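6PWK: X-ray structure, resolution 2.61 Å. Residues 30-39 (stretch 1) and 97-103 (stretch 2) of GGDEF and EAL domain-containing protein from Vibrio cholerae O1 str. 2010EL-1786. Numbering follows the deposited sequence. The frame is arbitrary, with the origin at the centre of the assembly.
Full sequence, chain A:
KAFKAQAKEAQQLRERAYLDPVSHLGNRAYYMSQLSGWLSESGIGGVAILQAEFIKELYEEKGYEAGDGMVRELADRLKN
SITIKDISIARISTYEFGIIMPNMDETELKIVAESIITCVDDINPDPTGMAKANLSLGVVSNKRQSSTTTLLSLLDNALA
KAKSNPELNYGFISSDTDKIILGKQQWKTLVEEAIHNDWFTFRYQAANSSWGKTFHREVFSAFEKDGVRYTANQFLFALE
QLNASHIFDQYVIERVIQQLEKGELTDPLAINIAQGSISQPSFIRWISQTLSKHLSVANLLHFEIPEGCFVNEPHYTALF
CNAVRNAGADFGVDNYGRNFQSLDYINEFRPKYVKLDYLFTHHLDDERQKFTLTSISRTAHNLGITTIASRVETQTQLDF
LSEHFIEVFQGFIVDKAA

Stretch 1 (30-39) YYMSQLSGWL
Stretch 2 (97-103) FGIIMPN

Residues 30-39 form a helix (phi/psi near -67/-40, i to i+4 bonds such as Leu 35 N to Tyr 31 O, 2.8 Å) packed on extended strand 97-102. The axes run nearly parallel, 23° apart and 9.5 Å at closest approach; CA pairs set the register: Tyr 31 CA to Gly 98 CA and Leu 35 CA to Ile 100 CA, each 7.1 Å, and Trp 38 CA to Pro 102 CA, 7.3 Å.

Tyr 31 (chi1 -169°, t; chi2 79°) points toward the strand and lies against bare backbone: Tyr 31 CE1 is 3.2 Å from Gly 98 C, and an ideal CB on Gly 98 would fall 2.6 Å from Tyr 31 CE1, a clash. Tyr 31 OH donates a weak hydrogen bond to Ile 99 O at 3.3 Å. Ile 100 (m, t) points toward the helix and places Ile 100 CD1 over the Tyr 31 ring, 4.2 Å from the centroid and 24° off the normal, a CH-pi contact.

One turn on, Ile 100 CD1 also meets Gln 34 CB and Leu 35 CB, both at 3.9 Å, and Leu 35 N at 3.6 Å, so it packs against helix backbone as well. Trp 38 (chi1 163°, t; chi2 69°) closes the contact: Ile 100 CG2 sits over one indole face, 4.0 Å from Trp 38 CD2, while Trp 38 CD1 approaches Pro 102 CB at 3.5 Å.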

ATOM      1  N   TYR A  30       7.943  25.479   0.945  1.00 66.37           N
ATOM      2  CA  TYR A  30       9.030  26.364   0.542  1.00 64.65           C
ATOM      3  C   TYR A  30       9.164  26.407  -0.973  1.00 77.00           C
ATOM      4  O   TYR A  30       9.401  27.472  -1.555  1.00 80.90           O
ATOM      5  CB  TYR A  30      10.342  25.910   1.186  1.00 66.40           C
ATOM      6  CG  TYR A  30      11.596  26.451   0.528  1.00 77.02           C
ATOM      7  CD1 TYR A  30      12.149  27.659   0.929  1.00 80.45           C
ATOM      8  CD2 TYR A  30      12.234  25.743  -0.486  1.00 82.75           C
ATOM      9  CE1 TYR A  30      13.298  28.152   0.334  1.00 81.03           C
ATOM     10  CE2 TYR A  30      13.379  26.229  -1.087  1.00 86.30           C
ATOM     11  CZ  TYR A  30      13.908  27.432  -0.673  1.00 85.75           C
ATOM     12  OH  TYR A  30      15.050  27.919  -1.268  1.00 89.60           O
ATOM     13  N   TYR A  31       9.012  25.255  -1.627  1.00 79.70           N
ATOM     14  CA  TYR A  31       9.176  25.198  -3.075  1.00 72.45           C
ATOM     15  C   TYR A  31       8.099  26.004  -3.789  1.00 68.23           C
ATOM     16  O   TYR A  31       8.393  26.741  -4.736  1.00 61.89           O
ATOM     17  CB  TYR A  31       9.155  23.748  -3.544  1.00 70.31           C
ATOM     18  CG  TYR A  31       9.568  23.587  -4.981  1.00 67.03           C
ATOM     19  CD1 TYR A  31      10.908  23.608  -5.337  1.00 67.50           C
ATOM     20  CD2 TYR A  31       8.624  23.422  -5.985  1.00 64.10           C
ATOM     21  CE1 TYR A  31      11.296  23.471  -6.644  1.00 66.17           C
ATOM     22  CE2 TYR A  31       9.005  23.281  -7.303  1.00 67.08           C
ATOM     23  CZ  TYR A  31      10.345  23.305  -7.623  1.00 69.60           C
ATOM     24  OH  TYR A  31      10.741  23.163  -8.928  1.00 72.25           O
ATOM     25  N   MET A  32       6.846  25.874  -3.350  1.00 73.50           N
ATOM     26  CA  MET A  32       5.762  26.618  -3.984  1.00 81.29           C
ATOM     27  C   MET A  32       5.923  28.118  -3.771  1.00 86.38           C
ATOM     28  O   MET A  32       5.608  28.914  -4.663  1.00 89.88           O
ATOM     29  CB  MET A  32       4.416  26.135  -3.446  1.00 81.64           C
ATOM     30  CG  MET A  32       4.215  24.634  -3.576  1.00 81.42           C
ATOM     31  SD  MET A  32       4.345  24.072  -5.284  1.00 80.93           S
ATOM     32  CE  MET A  32       4.734  22.341  -5.042  1.00 77.62           C
ATOM     33  N   SER A  33       6.417  28.521  -2.598  1.00 77.05           N
ATOM     34  CA  SER A  33       6.661  29.938  -2.343  1.00 80.32           C
ATOM     35  C   SER A  33       7.758  30.479  -3.252  1.00 81.90           C
ATOM     36  O   SER A  33       7.591  31.526  -3.887  1.00 84.42           O
ATOM     37  CB  SER A  33       7.023  30.154  -0.873  1.00 78.67           C
ATOM     38  OG  SER A  33       7.537  31.457  -0.666  1.00 75.20           O
ATOM     39  N   GLN A  34       8.892  29.778  -3.323  1.00 80.95           N
ATOM     40  CA  GLN A  34       9.967  30.199  -4.217  1.00 78.80           C
ATOM     41  C   GLN A  34       9.533  30.147  -5.675  1.00 74.28           C
ATOM     42  O   GLN A  34       9.969  30.973  -6.484  1.00 69.77           O
ATOM     43  CB  GLN A  34      11.200  29.324  -4.005  1.00 79.54           C
ATOM     44  CG  GLN A  34      11.776  29.376  -2.602  1.00 87.57           C
ATOM     45  CD  GLN A  34      12.350  30.732  -2.252  1.00100.18           C
ATOM     46  OE1 GLN A  34      11.641  31.613  -1.764  1.00106.85           O
ATOM     47  NE2 GLN A  34      13.643  30.907  -2.495  1.00100.71           N
ATOM     48  N   LEU A  35       8.679  29.185  -6.028  1.00 81.74           N
ATOM     49  CA  LEU A  35       8.216  29.072  -7.407  1.00 87.36           C
ATOM     50  C   LEU A  35       7.281  30.218  -7.769  1.00 88.27           C
ATOM     51  O   LEU A  35       7.389  30.793  -8.859  1.00 84.55           O
ATOM     52  CB  LEU A  35       7.521  27.728  -7.618  1.00 90.65           C
ATOM     53  CG  LEU A  35       7.162  27.319  -9.046  1.00 90.83           C
ATOM     54  CD1 LEU A  35       8.419  27.034  -9.851  1.00 95.57           C
ATOM     55  CD2 LEU A  35       6.241  26.108  -9.035  1.00 81.08           C
ATOM     56  N   SER A  36       6.357  30.565  -6.869  1.00 94.22           N
ATOM     57  CA  SER A  36       5.387  31.612  -7.169  1.00 91.88           C
ATOM     58  C   SER A  36       6.043  32.984  -7.254  1.00 96.71           C
ATOM     59  O   SER A  36       5.608  33.829  -8.045  1.00100.18           O
ATOM     60  CB  SER A  36       4.279  31.613  -6.116  1.00 85.15           C
ATOM     61  OG  SER A  36       3.206  32.452  -6.505  1.00 88.87           O
ATOM     62  N   GLY A  37       7.083  33.227  -6.455  1.00 98.29           N
ATOM     63  CA  GLY A  37       7.773  34.504  -6.529  1.00100.94           C
ATOM     64  C   GLY A  37       8.622  34.634  -7.778  1.00 91.83           C
ATOM     65  O   GLY A  37       8.728  35.719  -8.359  1.00 83.55           O
ATOM     66  N   TRP A  38       9.239  33.532  -8.210  1.00 92.12           N
ATOM     67  CA  TRP A  38      10.034  33.552  -9.433  1.00 99.17           C
ATOM     68  C   TRP A  38       9.158  33.783 -10.659  1.00 96.64           C
ATOM     69  O   TRP A  38       9.570  34.465 -11.604  1.00 95.94           O
ATOM     70  CB  TRP A  38      10.817  32.245  -9.562  1.00 98.82           C
ATOM     71  CG  TRP A  38      11.352  31.978 -10.935  1.00101.37           C
ATOM     72  CD1 TRP A  38      12.346  32.659 -11.575  1.00104.32           C
ATOM     73  CD2 TRP A  38      10.933  30.943 -11.833  1.00100.38           C
ATOM     74  NE1 TRP A  38      12.565  32.118 -12.820  1.00105.59           N
ATOM     75  CE2 TRP A  38      11.711  31.062 -13.001  1.00100.99           C
ATOM     76  CE3 TRP A  38       9.971  29.930 -11.763  1.00 94.89           C
ATOM     77  CZ2 TRP A  38      11.558  30.207 -14.090  1.00 93.33           C
ATOM     78  CZ3 TRP A  38       9.822  29.082 -12.844  1.00 90.21           C
ATOM     79  CH2 TRP A  38      10.610  29.226 -13.992  1.00 90.34           C
ATOM     80  N   LEU A  39       7.945  33.229 -10.657  1.00 98.34           N
ATOM     81  CA  LEU A  39       7.050  33.396 -11.798  1.00 99.61           C
ATOM     82  C   LEU A  39       6.540  34.829 -11.896  1.00105.05           C
ATOM     83  O   LEU A  39       6.548  35.429 -12.977  1.00111.81           O
ATOM     84  CB  LEU A  39       5.881  32.416 -11.693  1.00 94.20           C
ATOM     85  CG  LEU A  39       6.198  30.932 -11.882  1.00 88.71           C
ATOM     86  CD1 LEU A  39       4.995  30.074 -11.523  1.00 85.60           C
ATOM     87  CD2 LEU A  39       6.639  30.663 -13.310  1.00 91.18           C
ATOM     88  N   PHE A  97      12.729  15.508  -5.719  1.00 76.58           N
ATOM     89  CA  PHE A  97      13.238  16.819  -5.352  1.00 76.87           C
ATOM     90  C   PHE A  97      12.915  17.829  -6.440  1.00 75.99           C
ATOM     91  O   PHE A  97      12.978  17.511  -7.631  1.00 78.89           O
ATOM     92  CB  PHE A  97      14.756  16.774  -5.130  1.00 75.55           C
ATOM     93  CG  PHE A  97      15.175  15.947  -3.954  1.00 80.51           C
ATOM     94  CD1 PHE A  97      15.271  16.512  -2.693  1.00 84.60           C
ATOM     95  CD2 PHE A  97      15.477  14.604  -4.106  1.00 81.29           C
ATOM     96  CE1 PHE A  97      15.659  15.753  -1.606  1.00 89.15           C
ATOM     97  CE2 PHE A  97      15.864  13.839  -3.022  1.00 82.30           C
ATOM     98  CZ  PHE A  97      15.956  14.415  -1.770  1.00 86.40           C
ATOM     99  N   GLY A  98      12.572  19.044  -6.025  1.00 77.69           N
ATOM    100  CA  GLY A  98      12.300  20.136  -6.947  1.00 66.38           C
ATOM    101  C   GLY A  98      13.458  21.115  -7.001  1.00 67.81           C
ATOM    102  O   GLY A  98      14.133  21.356  -5.999  1.00 71.33           O
ATOM    103  N   ILE A  99      13.684  21.680  -8.186  1.00 66.53           N
ATOM    104  CA  ILE A  99      14.800  22.587  -8.427  1.00 66.66           C
ATOM    105  C   ILE A  99      14.321  23.740  -9.297  1.00 71.67           C
ATOM    106  O   ILE A  99      13.664  23.519 -10.319  1.00 74.53           O
ATOM    107  CB  ILE A  99      15.986  21.858  -9.096  1.00 66.18           C
ATOM    108  CG1 ILE A  99      16.542  20.783  -8.161  1.00 71.99           C
ATOM    109  CG2 ILE A  99      17.072  22.844  -9.472  1.00 68.99           C
ATOM    110  CD1 ILE A  99      17.394  19.755  -8.854  1.00 71.52           C
ATOM    111  N   ILE A 100      14.642  24.967  -8.890  1.00 78.46           N
ATOM    112  CA  ILE A 100      14.323  26.173  -9.643  1.00 74.47           C
ATOM    113  C   ILE A 100      15.631  26.835 -10.049  1.00 80.42           C
ATOM    114  O   ILE A 100      16.505  27.060  -9.204  1.00 84.82           O
ATOM    115  CB  ILE A 100      13.453  27.145  -8.826  1.00 72.57           C
ATOM    116  CG1 ILE A 100      12.247  26.419  -8.232  1.00 75.69           C
ATOM    117  CG2 ILE A 100      12.994  28.302  -9.696  1.00 77.37           C
ATOM    118  CD1 ILE A 100      11.409  27.282  -7.315  1.00 76.56           C
ATOM    119  N   MET A 101      15.763  27.146 -11.338  1.00 91.26           N
ATOM    120  CA  MET A 101      16.979  27.737 -11.896  1.00 95.61           C
ATOM    121  C   MET A 101      16.610  28.992 -12.677  1.00 97.13           C
ATOM    122  O   MET A 101      16.344  28.929 -13.886  1.00 95.87           O
ATOM    123  CB  MET A 101      17.715  26.736 -12.782  1.00 94.75           C
ATOM    124  CG  MET A 101      18.221  25.511 -12.039  1.00 96.07           C
ATOM    125  SD  MET A 101      18.228  24.039 -13.073  1.00 96.24           S
ATOM    126  CE  MET A 101      16.472  23.835 -13.367  1.00 93.78           C
ATOM    127  N   PRO A 102      16.580  30.147 -12.022  1.00 94.32           N
ATOM    128  CA  PRO A 102      16.210  31.384 -12.715  1.00 95.74           C
ATOM    129  C   PRO A 102      17.356  31.925 -13.559  1.00106.65           C
ATOM    130  O   PRO A 102      18.535  31.669 -13.305  1.00107.74           O
ATOM    131  CB  PRO A 102      15.876  32.352 -11.572  1.00 86.63           C
ATOM    132  CG  PRO A 102      15.765  31.491 -10.338  1.00 87.78           C
ATOM    133  CD  PRO A 102      16.692  30.346 -10.571  1.00 93.55           C
ATOM    134  N   ASN A 103      16.971  32.695 -14.580  1.00111.35           N
ATOM    135  CA  ASN A 103      17.913  33.374 -15.472  1.00111.03           C
ATOM    136  C   ASN A 103      18.826  32.380 -16.186  1.00110.27           C
ATOM    137  O   ASN A 103      20.029  32.604 -16.327  1.00114.22           O
ATOM    138  CB  ASN A 103      18.734  34.420 -14.715  1.00109.47           C
ATOM    139  CG  ASN A 103      17.884  35.272 -13.793  1.00106.23           C
ATOM    140  OD1 ASN A 103      18.190  35.421 -12.610  1.00105.32           O
ATOM    141  ND2 ASN A 103      16.804  35.826 -14.330  1.00105.41           N
TER